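PDB 4CGS: polymerase subunit PA from Dhori virus, which probably binds RNA as part of the viral polymerase, this chain being the N-terminal domain of PA, which corresponds to the cap-snatching domain of orthomyxovirus polymerases. Local coordinates for residues W16-S22 against R35-C39; L80-R84 against T115-E119; V124-M130 against V146-V151. The contacts are given in a common frame with arbitrary orientation. Residues are numbered along the deposited sequence.

Contact 1 of 3, residues W16-S22 against R35-C39; sequences WALSETS and RIVEC
The guanidinium of R35 lies flat on the indole of W16, centres 3.8 Å apart and planes 8° from parallel: a cation-pi stack, with R35 CZ 3.8 Å from the centroid of the five-membered ring. R35 reaches it fully extended (chi1 to chi3 all t), its CD making a CH-pi contact with the six-membered ring. W16 (chi1 t) lies on helix 13-18, which, with the turn after it, packs on helix 31-44 through R35-C39; S19-T21 keep helical backbone angles without the regular bonds. The CA atoms come nearest at W16 and C39, 6.6 Å. R35 NH2 donates to W16 O at 3.0 Å and R35 NE to S19 OG at 2.9 Å, while S19 OG (chi1 p) itself donates to W16 O at 2.7 Å. A water accepts from R35 NH2 (2.8 Å) and donates to E20 OE2 (2.5 Å). C39 SG lies 3.8 Å from W16 CE3 and 3.7 Å from S19 CB; I36 CG1 meets W16 CZ3 at 4.0 Å. W16 NE1 is hydrogen-bonded to D4 OD1. S22 OG donates to E38 OE2 at 2.6 Å, an oxygen W65 also binds. R35 thus shares the W16 carbonyl with S19 OG while its charge lies over the indole face.

Contact 2 of 3, residues L80-R84 against T115-E119; sequences LIFAR and TAENE
R84 and E119 form a bidentate salt bridge, R84 NE to E119 OE2 at 3.0 Å and R84 NH2 to E119 OE1 at 2.9 Å. The arginine bends at chi1 and chi2 (both m) and straightens at chi3 (t), bringing the guanidinium edge to the carboxylate. E119 OE1 also accepts from A116 N at 3.1 Å, across the type I beta turn A116-E119, which is closed by E119 N to A116 O at 3.1 Å. This turn leads into edge strand 119-125 of the mixed sheet; the irregular, largely extended 80-84, which follows helix 68-78, lies against the turn. Y100 OH of the adjacent strand 97-104 is hydrogen-bonded to E119 OE2, and a water joins that oxygen (3.0 Å) to A83 N (2.9 Å). At F82-N118 (CA atoms 8.0 Å apart) the F82 ring (chi1 m, chi2 83°) presents its edge to N118 O, 3.3 Å from CE2, and to E119 CG, 4.0 Å from CD2. N118 (chi1 p) sends ND2 to I81 O at 3.1 Å, a weak hydrogen bond.

Contact 3 of 3, residues V124-M130 against V146-V151; sequences VSLSGQM and VTNFLV
Helix residues V146-V151, within helix 140-157, pack against the end of edge strand 119-125 and the turn that follows it. V124-S125 are extended; S125-G128 form a type I beta turn, with G128 N to S125 O at 2.9 Å, and S125 N to Q129 O at 2.9 Å closes the loop. The nearest CA atoms are G128 and T147, 5.0 Å apart. V146 points toward the strand, its CG1 4.4 Å from V124 CG1. T147, one helical turn after R143, whose carbonyl its hydroxyl binds, has chi1 p and uses CG2 against G128 O (3.7 Å) and M130 SD (3.8 Å). L150 (chi1 m, chi2 t) is the most covered residue of the contact: CD1 lies 3.8 Å from V124 CG2 and 3.6 Å from S125 O, and CB lies 4.0 Å from G128 CA. V151 CG2 finishes the contact, 4.1 Å from S127 O and 4.4 Å from G128 CA. At G128 (phi 94°, psi 12°) a CB would clash with V151 CG2 and jam against the S127 carbonyl O. In the turn, Q129 N donates to S125 OG at 3.0 Å; S125 OG and S127 OG are hydrogen-bonded at 3.0 Å, and S127 OG also bonds D106 O. No hydrogen bond crosses between the segments, so helix and strand end are held by apolar side chains and close backbone fit.

Contacts 1, 2 and 3 follow one another along the chain, each closing before the next opens. Contacts 2 and 3 share strand 119-125, the last strand of the sheet: contact 2 sits at its start and contact 3 at its end, with centres 25 Å apart. Contacts 1 and 3 are closer, 18 Å between centres and about 5 Å between nearest atoms, and helix 31-44 links them: it carries R35-C39, and its next residue, I40, touches both L126 and L150. Contact 2 lies 26 Å from contact 1, centre to centre, near the surface. Contact 1 joins helix to helix, contact 3 helix to strand end, and contact 2 loop to loop, within one N-terminal domain.

Contact 1 of 3, residues W16-S22 against R35-C39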
ATOM      1  N   TRP A  16      -2.099  -2.966  12.725  1.00  6.31           N
ATOM      2  CA  TRP A  16      -3.364  -3.612  12.938  1.00  6.98           C
ATOM      3  C   TRP A  16      -4.255  -2.725  13.753  1.00  7.32           C
ATOM      4  O   TRP A  16      -5.456  -2.540  13.417  1.00  7.90           O
ATOM      5  CB  TRP A  16      -3.165  -4.924  13.595  1.00  6.50           C
ATOM      6  CG  TRP A  16      -4.379  -5.791  13.769  1.00  7.60           C
ATOM      7  CD1 TRP A  16      -5.101  -6.032  14.925  1.00  9.61           C
ATOM      8  CD2 TRP A  16      -4.973  -6.610  12.766  1.00  6.95           C
ATOM      9  NE1 TRP A  16      -6.053  -6.893  14.692  1.00  9.70           N
ATOM     10  CE2 TRP A  16      -6.059  -7.311  13.413  1.00  7.94           C
ATOM     11  CE3 TRP A  16      -4.750  -6.805  11.433  1.00  7.58           C
ATOM     12  CZ2 TRP A  16      -6.870  -8.194  12.720  1.00  9.65           C
ATOM     13  CZ3 TRP A  16      -5.523  -7.729  10.763  1.00  8.33           C
ATOM     14  CH2 TRP A  16      -6.564  -8.392  11.405  1.00  8.86           C
ATOM     15  N   ALA A  17      -3.740  -2.151  14.813  1.00  7.53           N
ATOM     16  CA  ALA A  17      -4.582  -1.299  15.632  1.00  8.54           C
ATOM     17  C   ALA A  17      -5.049  -0.036  14.823  1.00  7.59           C
ATOM     18  O   ALA A  17      -6.211   0.424  14.930  1.00  8.03           O
ATOM     19  CB  ALA A  17      -3.859  -0.891  16.900  1.00 12.14           C
ATOM     20  N   LEU A  18      -4.151   0.580  14.098  1.00  7.65           N
ATOM     21  CA  LEU A  18      -4.455   1.758  13.323  1.00  8.27           C
ATOM     22  C   LEU A  18      -5.587   1.460  12.293  1.00  8.47           C
ATOM     23  O   LEU A  18      -6.426   2.322  11.976  1.00  9.09           O
ATOM     24  CB  LEU A  18      -3.194   2.369  12.649  1.00  8.62           C
ATOM     25  CG  LEU A  18      -3.460   3.734  11.969  1.00  7.16           C
ATOM     26  CD1 LEU A  18      -4.208   4.745  12.876  1.00  7.86           C
ATOM     27  CD2 LEU A  18      -2.206   4.333  11.372  1.00  9.85           C
ATOM     28  N   SER A  19      -5.573   0.262  11.747  1.00  7.16           N
ATOM     29  CA  SER A  19      -6.601  -0.126  10.798  1.00  7.24           C
ATOM     30  C   SER A  19      -8.012  -0.079  11.349  1.00  8.43           C
ATOM     31  O   SER A  19      -8.981  -0.079  10.579  1.00  9.44           O
ATOM     32  CB  SER A  19      -6.351  -1.478  10.172  1.00  7.03           C
ATOM     33  OG  SER A  19      -6.614  -2.530  11.029  1.00  7.54           O
ATOM     34  N   GLU A  20      -8.183  -0.038  12.663  1.00 11.20           N
ATOM     35  CA  GLU A  20      -9.587   0.175  13.206  1.00 13.27           C
ATOM     36  C   GLU A  20     -10.187   1.534  12.837  1.00 10.37           C
ATOM     37  O   GLU A  20     -11.409   1.785  12.891  1.00 14.92           O
ATOM     38  CB  GLU A  20      -9.481   0.211  14.688  1.00 16.63           C
ATOM     39  CG  GLU A  20      -9.212  -1.151  15.290  1.00 16.61           C
ATOM     40  CD  GLU A  20      -9.154  -1.110  16.831  1.00 28.42           C
ATOM     41  OE1 GLU A  20      -8.972   0.012  17.380  1.00 28.04           O
ATOM     42  OE2 GLU A  20      -9.298  -2.182  17.471  1.00 29.49           O
ATOM     43  N   THR A  21      -9.355   2.479  12.335  1.00 13.30           N
ATOM     44  CA  THR A  21      -9.870   3.819  11.927  1.00 12.37           C
ATOM     45  C   THR A  21     -10.474   3.797  10.530  1.00 11.82           C
ATOM     46  O   THR A  21     -11.055   4.792  10.109  1.00 13.74           O
ATOM     47  CB  THR A  21      -8.741   4.887  11.902  1.00 13.78           C
ATOM     48  OG1 THR A  21      -7.715   4.590  10.920  1.00 15.19           O
ATOM     49  CG2 THR A  21      -8.123   5.116  13.337  1.00 18.51           C
ATOM     50  N   SER A  22     -10.281   2.677   9.804  1.00 10.78           N
ATOM     51  CA  SER A  22     -10.780   2.505   8.499  1.00 10.00           C
ATOM     52  C   SER A  22     -12.096   1.691   8.311  1.00  9.30           C
ATOM     53  O   SER A  22     -12.250   0.575   8.711  1.00 12.18           O
ATOM     54  CB  SER A  22      -9.701   1.854   7.676  1.00 10.00           C
ATOM     55  OG  SER A  22     -10.206   1.695   6.383  1.00  9.11           O
ATOM     56  N   ARG A  35      -9.238  -6.709   5.715  1.00  5.48           N
ATOM     57  CA  ARG A  35      -8.458  -5.962   6.709  1.00  5.99           C
ATOM     58  C   ARG A  35      -6.986  -6.329   6.570  1.00  5.62           C
ATOM     59  O   ARG A  35      -6.114  -5.443   6.642  1.00  5.53           O
ATOM     60  CB  ARG A  35      -8.937  -6.276   8.114  1.00  6.54           C
ATOM     61  CG  ARG A  35      -8.315  -5.465   9.208  1.00  6.77           C
ATOM     62  CD  ARG A  35      -8.949  -5.668  10.544  1.00  6.84           C
ATOM     63  NE  ARG A  35      -8.311  -4.831  11.552  1.00  6.98           N
ATOM     64  CZ  ARG A  35      -8.624  -4.888  12.857  1.00  7.82           C
ATOM     65  NH1 ARG A  35      -9.571  -5.756  13.244  1.00  9.47           N
ATOM     66  NH2 ARG A  35      -7.961  -4.150  13.766  1.00  9.30           N
ATOM     67  N   ILE A  36      -6.692  -7.635   6.395  1.00  6.49           N
ATOM     68  CA  ILE A  36      -5.327  -8.025   6.188  1.00  6.70           C
ATOM     69  C   ILE A  36      -4.751  -7.421   4.965  1.00  5.71           C
ATOM     70  O   ILE A  36      -3.651  -6.875   5.005  1.00  5.94           O
ATOM     71  CB  ILE A  36      -5.194  -9.572   6.187  1.00  6.98           C
ATOM     72  CG1 ILE A  36      -5.539 -10.126   7.608  1.00  6.96           C
ATOM     73  CG2 ILE A  36      -3.777  -9.992   5.793  1.00  8.45           C
ATOM     74  CD1 ILE A  36      -5.724 -11.622   7.703  1.00  9.78           C
ATOM     75  N   VAL A  37      -5.439  -7.508   3.840  1.00  5.74           N
ATOM     76  CA  VAL A  37      -4.977  -6.851   2.614  1.00  5.66           C
ATOM     77  C   VAL A  37      -4.761  -5.347   2.777  1.00  5.67           C
ATOM     78  O   VAL A  37      -3.765  -4.810   2.287  1.00  5.82           O
ATOM     79  CB  VAL A  37      -5.848  -7.197   1.401  1.00  5.90           C
ATOM     80  CG1 VAL A  37      -5.456  -6.366   0.179  1.00  8.75           C
ATOM     81  CG2 VAL A  37      -5.735  -8.682   1.090  1.00  8.60           C
ATOM     82  N   GLU A  38      -5.647  -4.706   3.521  1.00  5.73           N
ATOM     83  CA  GLU A  38      -5.522  -3.223   3.719  1.00  4.51           C
ATOM     84  C   GLU A  38      -4.304  -2.922   4.567  1.00  5.14           C
ATOM     85  O   GLU A  38      -3.570  -1.967   4.316  1.00  5.11           O
ATOM     86  CB  GLU A  38      -6.813  -2.678   4.337  1.00  5.53           C
ATOM     87  CG  GLU A  38      -6.915  -1.160   4.285  1.00  6.57           C
ATOM     88  CD  GLU A  38      -8.241  -0.629   4.759  1.00  7.58           C
ATOM     89  OE1 GLU A  38      -9.237  -1.366   4.813  1.00  6.72           O
ATOM     90  OE2 GLU A  38      -8.253   0.567   5.155  1.00  8.75           O
ATOM     91  N   CYS A  39      -4.038  -3.759   5.548  1.00  5.19           N
ATOM     92  CA  CYS A  39      -2.834  -3.610   6.335  1.00  5.50           C
ATOM     93  C   CYS A  39      -1.583  -3.908   5.548  1.00  5.30           C
ATOM     94  O   CYS A  39      -0.550  -3.278   5.736  1.00  5.42           O
ATOM     95  CB  CYS A  39      -2.831  -4.487   7.582  1.00  4.84           C
ATOM     96  SG  CYS A  39      -4.010  -4.020   8.881  1.00  6.64           S
TER
HETATM   97  O   HOH W   1      -8.161  -4.167  16.563  1.00 28.92           O

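Contact 2 of 3, residues L80-R84 against T115-E119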
ATOM      1  N   LEU A  80       0.583  19.777  -5.306  1.00 10.99           N
ATOM      2  CA  LEU A  80       0.462  18.498  -6.010  1.00 11.62           C
ATOM      3  C   LEU A  80      -0.987  18.125  -5.972  1.00  8.31           C
ATOM      4  O   LEU A  80      -1.522  17.668  -4.975  1.00  9.13           O
ATOM      5  CB  LEU A  80       1.279  17.402  -5.356  1.00 11.26           C
ATOM      6  CG  LEU A  80       2.749  17.554  -5.444  1.00 11.59           C
ATOM      7  CD1 LEU A  80       3.375  16.580  -4.434  1.00 15.13           C
ATOM      8  CD2 LEU A  80       3.282  17.359  -6.868  1.00 14.93           C
ATOM      9  N   ILE A  81      -1.692  18.469  -7.071  1.00  9.90           N
ATOM     10  CA  ILE A  81      -3.163  18.439  -7.110  1.00  9.43           C
ATOM     11  C   ILE A  81      -3.604  17.368  -8.108  1.00  7.47           C
ATOM     12  O   ILE A  81      -2.982  17.162  -9.172  1.00  8.47           O
ATOM     13  CB  ILE A  81      -3.728  19.788  -7.588  1.00 11.20           C
ATOM     14  CG1 ILE A  81      -3.046  20.997  -6.862  1.00 13.38           C
ATOM     15  CG2 ILE A  81      -5.267  19.797  -7.360  1.00 13.55           C
ATOM     16  CD1 ILE A  81      -3.115  21.007  -5.342  1.00 14.24           C
ATOM     17  N   PHE A  82      -4.630  16.630  -7.749  1.00  8.12           N
ATOM     18  CA  PHE A  82      -5.128  15.461  -8.521  1.00  8.16           C
ATOM     19  C   PHE A  82      -6.643  15.525  -8.603  1.00  8.38           C
ATOM     20  O   PHE A  82      -7.257  16.266  -7.893  1.00  8.27           O
ATOM     21  CB  PHE A  82      -4.732  14.192  -7.819  1.00  7.81           C
ATOM     22  CG  PHE A  82      -3.235  14.066  -7.612  1.00  8.32           C
ATOM     23  CD1 PHE A  82      -2.631  14.704  -6.508  1.00  7.10           C
ATOM     24  CD2 PHE A  82      -2.400  13.495  -8.598  1.00  9.42           C
ATOM     25  CE1 PHE A  82      -1.273  14.679  -6.323  1.00  9.34           C
ATOM     26  CE2 PHE A  82      -1.054  13.441  -8.327  1.00 10.89           C
ATOM     27  CZ  PHE A  82      -0.517  14.079  -7.226  1.00  9.54           C
ATOM     28  N   ALA A  83      -7.199  14.745  -9.527  1.00  9.46           N
ATOM     29  CA  ALA A  83      -8.641  14.874  -9.840  1.00  7.84           C
ATOM     30  C   ALA A  83      -9.339  13.534  -9.820  1.00  8.55           C
ATOM     31  O   ALA A  83     -10.338  13.305 -10.524  1.00 11.37           O
ATOM     32  CB  ALA A  83      -8.799  15.592 -11.205  1.00  8.21           C
ATOM     33  N   ARG A  84      -8.854  12.593  -9.019  1.00  8.79           N
ATOM     34  CA  ARG A  84      -9.554  11.366  -8.789  1.00  9.89           C
ATOM     35  C   ARG A  84     -10.445  11.503  -7.563  1.00  9.25           C
ATOM     36  O   ARG A  84     -10.178  12.305  -6.680  1.00  9.77           O
ATOM     37  CB  ARG A  84      -8.583  10.200  -8.557  1.00 11.59           C
ATOM     38  CG  ARG A  84      -7.552  10.040  -9.620  1.00  9.64           C
ATOM     39  CD  ARG A  84      -8.045   9.705 -10.998  1.00  8.68           C
ATOM     40  NE  ARG A  84      -6.926   9.510 -11.934  1.00  9.40           N
ATOM     41  CZ  ARG A  84      -7.087   9.038 -13.154  1.00  7.64           C
ATOM     42  NH1 ARG A  84      -8.327   8.852 -13.640  1.00  9.63           N
ATOM     43  NH2 ARG A  84      -5.999   8.814 -13.888  1.00 10.34           N
ATOM     44  N   THR A 115      -2.139   5.861 -16.625  1.00 16.06           N
ATOM     45  CA  THR A 115      -2.366   6.826 -15.558  1.00 14.26           C
ATOM     46  C   THR A 115      -2.099   8.228 -16.125  1.00 11.99           C
ATOM     47  O   THR A 115      -1.555   8.348 -17.212  1.00 15.92           O
ATOM     48  CB  THR A 115      -1.493   6.493 -14.304  1.00 15.03           C
ATOM     49  OG1 THR A 115      -0.122   6.623 -14.664  1.00 19.50           O
ATOM     50  CG2 THR A 115      -1.788   5.053 -13.812  1.00 21.23           C
ATOM     51  N   ALA A 116      -2.415   9.283 -15.365  1.00 11.52           N
ATOM     52  CA  ALA A 116      -2.106  10.637 -15.697  1.00 10.21           C
ATOM     53  C   ALA A 116      -0.601  10.885 -15.566  1.00 10.14           C
ATOM     54  O   ALA A 116       0.095  10.103 -14.928  1.00  9.07           O
ATOM     55  CB  ALA A 116      -2.880  11.560 -14.788  1.00 11.49           C
ATOM     56  N   GLU A 117      -0.147  12.009 -16.113  1.00 10.27           N
ATOM     57  CA  GLU A 117       1.276  12.278 -16.117  1.00 13.22           C
ATOM     58  C   GLU A 117       1.826  12.501 -14.717  1.00 12.25           C
ATOM     59  O   GLU A 117       2.978  12.203 -14.507  1.00 13.42           O
ATOM     60  CB  GLU A 117       1.590  13.495 -17.019  1.00 17.88           C
ATOM     61  CG  GLU A 117       1.109  14.847 -16.479  1.00 23.45           C
ATOM     62  CD  GLU A 117       1.400  16.061 -17.382  1.00 40.69           C
ATOM     63  OE1 GLU A 117       2.308  15.943 -18.245  1.00 44.88           O
ATOM     64  OE2 GLU A 117       0.729  17.146 -17.211  1.00 46.01           O
ATOM     65  N   ASN A 118       1.050  13.048 -13.808  1.00  9.03           N
ATOM     66  CA  ASN A 118       1.512  13.258 -12.449  1.00  8.28           C
ATOM     67  C   ASN A 118       1.216  12.118 -11.465  1.00  7.93           C
ATOM     68  O   ASN A 118       1.362  12.287 -10.250  1.00  8.71           O
ATOM     69  CB  ASN A 118       1.014  14.598 -11.868  1.00 10.24           C
ATOM     70  CG  ASN A 118      -0.471  14.636 -11.572  1.00 11.34           C
ATOM     71  OD1 ASN A 118      -1.220  13.772 -11.948  1.00 10.96           O
ATOM     72  ND2 ASN A 118      -0.904  15.701 -10.914  1.00 13.75           N
ATOM     73  N   GLU A 119       0.855  10.961 -12.001  1.00  7.33           N
ATOM     74  CA  GLU A 119       0.487   9.787 -11.168  1.00  6.67           C
ATOM     75  C   GLU A 119       1.395   8.599 -11.424  1.00  6.20           C
ATOM     76  O   GLU A 119       1.798   8.327 -12.585  1.00  8.41           O
ATOM     77  CB  GLU A 119      -0.962   9.356 -11.453  1.00  8.11           C
ATOM     78  CG  GLU A 119      -2.027  10.408 -11.102  1.00  8.30           C
ATOM     79  CD  GLU A 119      -3.451   9.952 -11.466  1.00  7.89           C
ATOM     80  OE1 GLU A 119      -3.543   9.225 -12.470  1.00 10.94           O
ATOM     81  OE2 GLU A 119      -4.341  10.358 -10.731  1.00  9.97           O
TER
HETATM   82  O   HOH W   2      -5.536  13.022 -11.155  1.00 11.22           O

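Contact 3 of 3, residues V124-M130 against V146-V151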
ATOM      1  N   VAL A 124       1.522  -4.461  -6.974  1.00  6.75           N
ATOM      2  CA  VAL A 124       2.289  -5.584  -6.438  1.00  7.00           C
ATOM      3  C   VAL A 124       1.371  -6.719  -6.137  1.00  7.43           C
ATOM      4  O   VAL A 124       0.210  -6.529  -5.716  1.00  8.82           O
ATOM      5  CB  VAL A 124       3.092  -5.165  -5.192  1.00  6.73           C
ATOM      6  CG1 VAL A 124       4.124  -4.077  -5.477  1.00  9.75           C
ATOM      7  CG2 VAL A 124       2.230  -4.735  -4.017  1.00  9.59           C
ATOM      8  N   SER A 125       1.878  -7.956  -6.226  1.00  9.08           N
ATOM      9  CA  SER A 125       1.101  -9.158  -5.876  1.00  8.87           C
ATOM     10  C   SER A 125       1.450  -9.617  -4.511  1.00 10.06           C
ATOM     11  O   SER A 125       2.521  -9.354  -3.969  1.00  9.77           O
ATOM     12  CB  SER A 125       1.314 -10.286  -6.865  1.00 10.04           C
ATOM     13  OG  SER A 125       2.554 -10.949  -6.617  1.00 10.38           O
ATOM     14  N   LEU A 126       0.549 -10.411  -3.924  1.00 10.51           N
ATOM     15  CA  LEU A 126       0.797 -10.978  -2.610  1.00 12.47           C
ATOM     16  C   LEU A 126       2.061 -11.850  -2.599  1.00 11.02           C
ATOM     17  O   LEU A 126       2.737 -11.965  -1.588  1.00 15.44           O
ATOM     18  CB  LEU A 126      -0.423 -11.784  -2.058  1.00 15.38           C
ATOM     19  CG  LEU A 126      -1.738 -11.095  -1.660  1.00 17.37           C
ATOM     20  CD1 LEU A 126      -2.860 -12.105  -1.357  1.00 21.30           C
ATOM     21  CD2 LEU A 126      -1.585 -10.070  -0.537  1.00 20.74           C
ATOM     22  N   SER A 127       2.363 -12.482  -3.738  1.00  9.09           N
ATOM     23  CA  SER A 127       3.543 -13.357  -3.851  1.00  9.17           C
ATOM     24  C   SER A 127       4.790 -12.584  -4.177  1.00  7.90           C
ATOM     25  O   SER A 127       5.835 -13.176  -4.453  1.00  9.46           O
ATOM     26  CB  SER A 127       3.299 -14.425  -4.912  1.00  8.92           C
ATOM     27  OG  SER A 127       3.072 -13.820  -6.112  1.00 12.05           O
ATOM     28  N   GLY A 128       4.736 -11.255  -4.139  1.00  8.76           N
ATOM     29  CA  GLY A 128       5.930 -10.477  -4.199  1.00  8.13           C
ATOM     30  C   GLY A 128       6.329 -10.003  -5.593  1.00  8.33           C
ATOM     31  O   GLY A 128       7.453  -9.526  -5.828  1.00  9.57           O
ATOM     32  N   GLN A 129       5.414 -10.147  -6.527  0.60  8.05           N
ATOM     33  CA  GLN A 129       5.656  -9.669  -7.895  0.60  9.10           C
ATOM     34  C   GLN A 129       5.366  -8.165  -8.033  0.60  7.36           C
ATOM     35  O   GLN A 129       4.520  -7.645  -7.350  0.60  9.84           O
ATOM     36  CB  GLN A 129       4.829 -10.455  -8.942  0.60  9.35           C
ATOM     37  CG  GLN A 129       5.155 -11.931  -8.905  0.60  9.86           C
ATOM     38  CD  GLN A 129       6.178 -12.256  -9.954  0.60 14.79           C
ATOM     39  OE1 GLN A 129       5.843 -12.428 -11.118  0.60 26.15           O
ATOM     40  NE2 GLN A 129       7.431 -12.290  -9.566  0.60 13.50           N
ATOM     41  N   MET A 130       6.075  -7.506  -8.948  1.00  7.59           N
ATOM     42  CA  MET A 130       5.920  -6.105  -9.187  1.00  7.42           C
ATOM     43  C   MET A 130       5.643  -5.888 -10.665  1.00  6.85           C
ATOM     44  O   MET A 130       6.326  -6.467 -11.527  1.00  7.56           O
ATOM     45  CB  MET A 130       7.197  -5.331  -8.845  1.00  8.50           C
ATOM     46  CG  MET A 130       7.562  -5.352  -7.398  1.00  9.31           C
ATOM     47  SD  MET A 130       9.265  -4.765  -7.074  1.00 14.19           S
ATOM     48  CE  MET A 130      10.315  -6.103  -7.951  1.00 14.99           C
ATOM     49  N   VAL A 146       9.917  -3.751   0.087  1.00  6.52           N
ATOM     50  CA  VAL A 146       8.526  -4.093  -0.234  1.00  5.76           C
ATOM     51  C   VAL A 146       8.388  -5.618  -0.511  1.00  7.08           C
ATOM     52  O   VAL A 146       7.508  -6.263   0.067  1.00  7.97           O
ATOM     53  CB  VAL A 146       8.016  -3.279  -1.421  1.00  6.42           C
ATOM     54  CG1 VAL A 146       6.712  -3.841  -1.976  1.00  8.00           C
ATOM     55  CG2 VAL A 146       7.950  -1.811  -1.081  1.00  6.24           C
ATOM     56  N   THR A 147       9.229  -6.185  -1.346  1.00  7.55           N
ATOM     57  CA  THR A 147       9.126  -7.575  -1.704  1.00  9.90           C
ATOM     58  C   THR A 147       9.468  -8.453  -0.518  1.00  8.32           C
ATOM     59  O   THR A 147       8.795  -9.490  -0.343  1.00 11.05           O
ATOM     60  CB  THR A 147      10.068  -7.916  -2.889  1.00 11.54           C
ATOM     61  OG1 THR A 147      11.460  -7.712  -2.519  1.00 16.13           O
ATOM     62  CG2 THR A 147       9.638  -7.070  -4.055  1.00  9.89           C
ATOM     63  N   ASN A 148      10.427  -8.087   0.315  0.60  8.88           N
ATOM     64  CA  ASN A 148      10.712  -8.980   1.418  0.60  9.66           C
ATOM     65  C   ASN A 148       9.520  -9.043   2.372  0.60  9.01           C
ATOM     66  O   ASN A 148       9.244 -10.123   2.942  0.60  8.32           O
ATOM     67  CB  ASN A 148      11.969  -8.512   2.160  0.60 10.81           C
ATOM     68  CG  ASN A 148      13.243  -8.722   1.353  0.60 14.66           C
ATOM     69  OD1 ASN A 148      13.252  -9.512   0.435  0.60 19.43           O
ATOM     70  ND2 ASN A 148      14.294  -7.939   1.645  0.60 17.23           N
ATOM     71  N   PHE A 149       8.836  -7.929   2.584  1.00  7.70           N
ATOM     72  CA  PHE A 149       7.629  -7.941   3.410  1.00  7.08           C
ATOM     73  C   PHE A 149       6.546  -8.791   2.772  1.00  7.31           C
ATOM     74  O   PHE A 149       5.977  -9.656   3.427  1.00  8.58           O
ATOM     75  CB  PHE A 149       7.108  -6.521   3.622  1.00  7.68           C
ATOM     76  CG  PHE A 149       5.700  -6.480   4.134  1.00  6.48           C
ATOM     77  CD1 PHE A 149       5.354  -7.102   5.353  1.00  7.49           C
ATOM     78  CD2 PHE A 149       4.683  -5.950   3.346  1.00  7.49           C
ATOM     79  CE1 PHE A 149       4.013  -7.130   5.761  1.00  7.20           C
ATOM     80  CE2 PHE A 149       3.392  -5.987   3.775  1.00  7.39           C
ATOM     81  CZ  PHE A 149       3.049  -6.558   4.966  1.00  6.11           C
ATOM     82  N   LEU A 150       6.269  -8.604   1.489  1.00  6.94           N
ATOM     83  CA  LEU A 150       5.183  -9.356   0.828  1.00  8.58           C
ATOM     84  C   LEU A 150       5.468 -10.854   0.910  1.00  9.78           C
ATOM     85  O   LEU A 150       4.594 -11.655   1.188  1.00 10.49           O
ATOM     86  CB  LEU A 150       5.058  -8.913  -0.653  1.00  7.60           C
ATOM     87  CG  LEU A 150       4.468  -7.485  -0.835  1.00  7.57           C
ATOM     88  CD1 LEU A 150       4.667  -7.051  -2.270  1.00  8.89           C
ATOM     89  CD2 LEU A 150       3.013  -7.401  -0.414  1.00  9.47           C
ATOM     90  N   VAL A 151       6.694 -11.272   0.645  1.00  9.26           N
ATOM     91  CA  VAL A 151       7.038 -12.672   0.707  1.00 11.35           C
ATOM     92  C   VAL A 151       6.929 -13.211   2.118  1.00  9.83           C
ATOM     93  O   VAL A 151       6.573 -14.423   2.283  1.00  9.71           O
ATOM     94  CB  VAL A 151       8.473 -12.866   0.157  1.00 14.80           C
ATOM     95  CG1 VAL A 151       9.081 -14.175   0.719  1.00 19.92           C
ATOM     96  CG2 VAL A 151       8.491 -12.622  -1.376  1.00 17.85           C
TER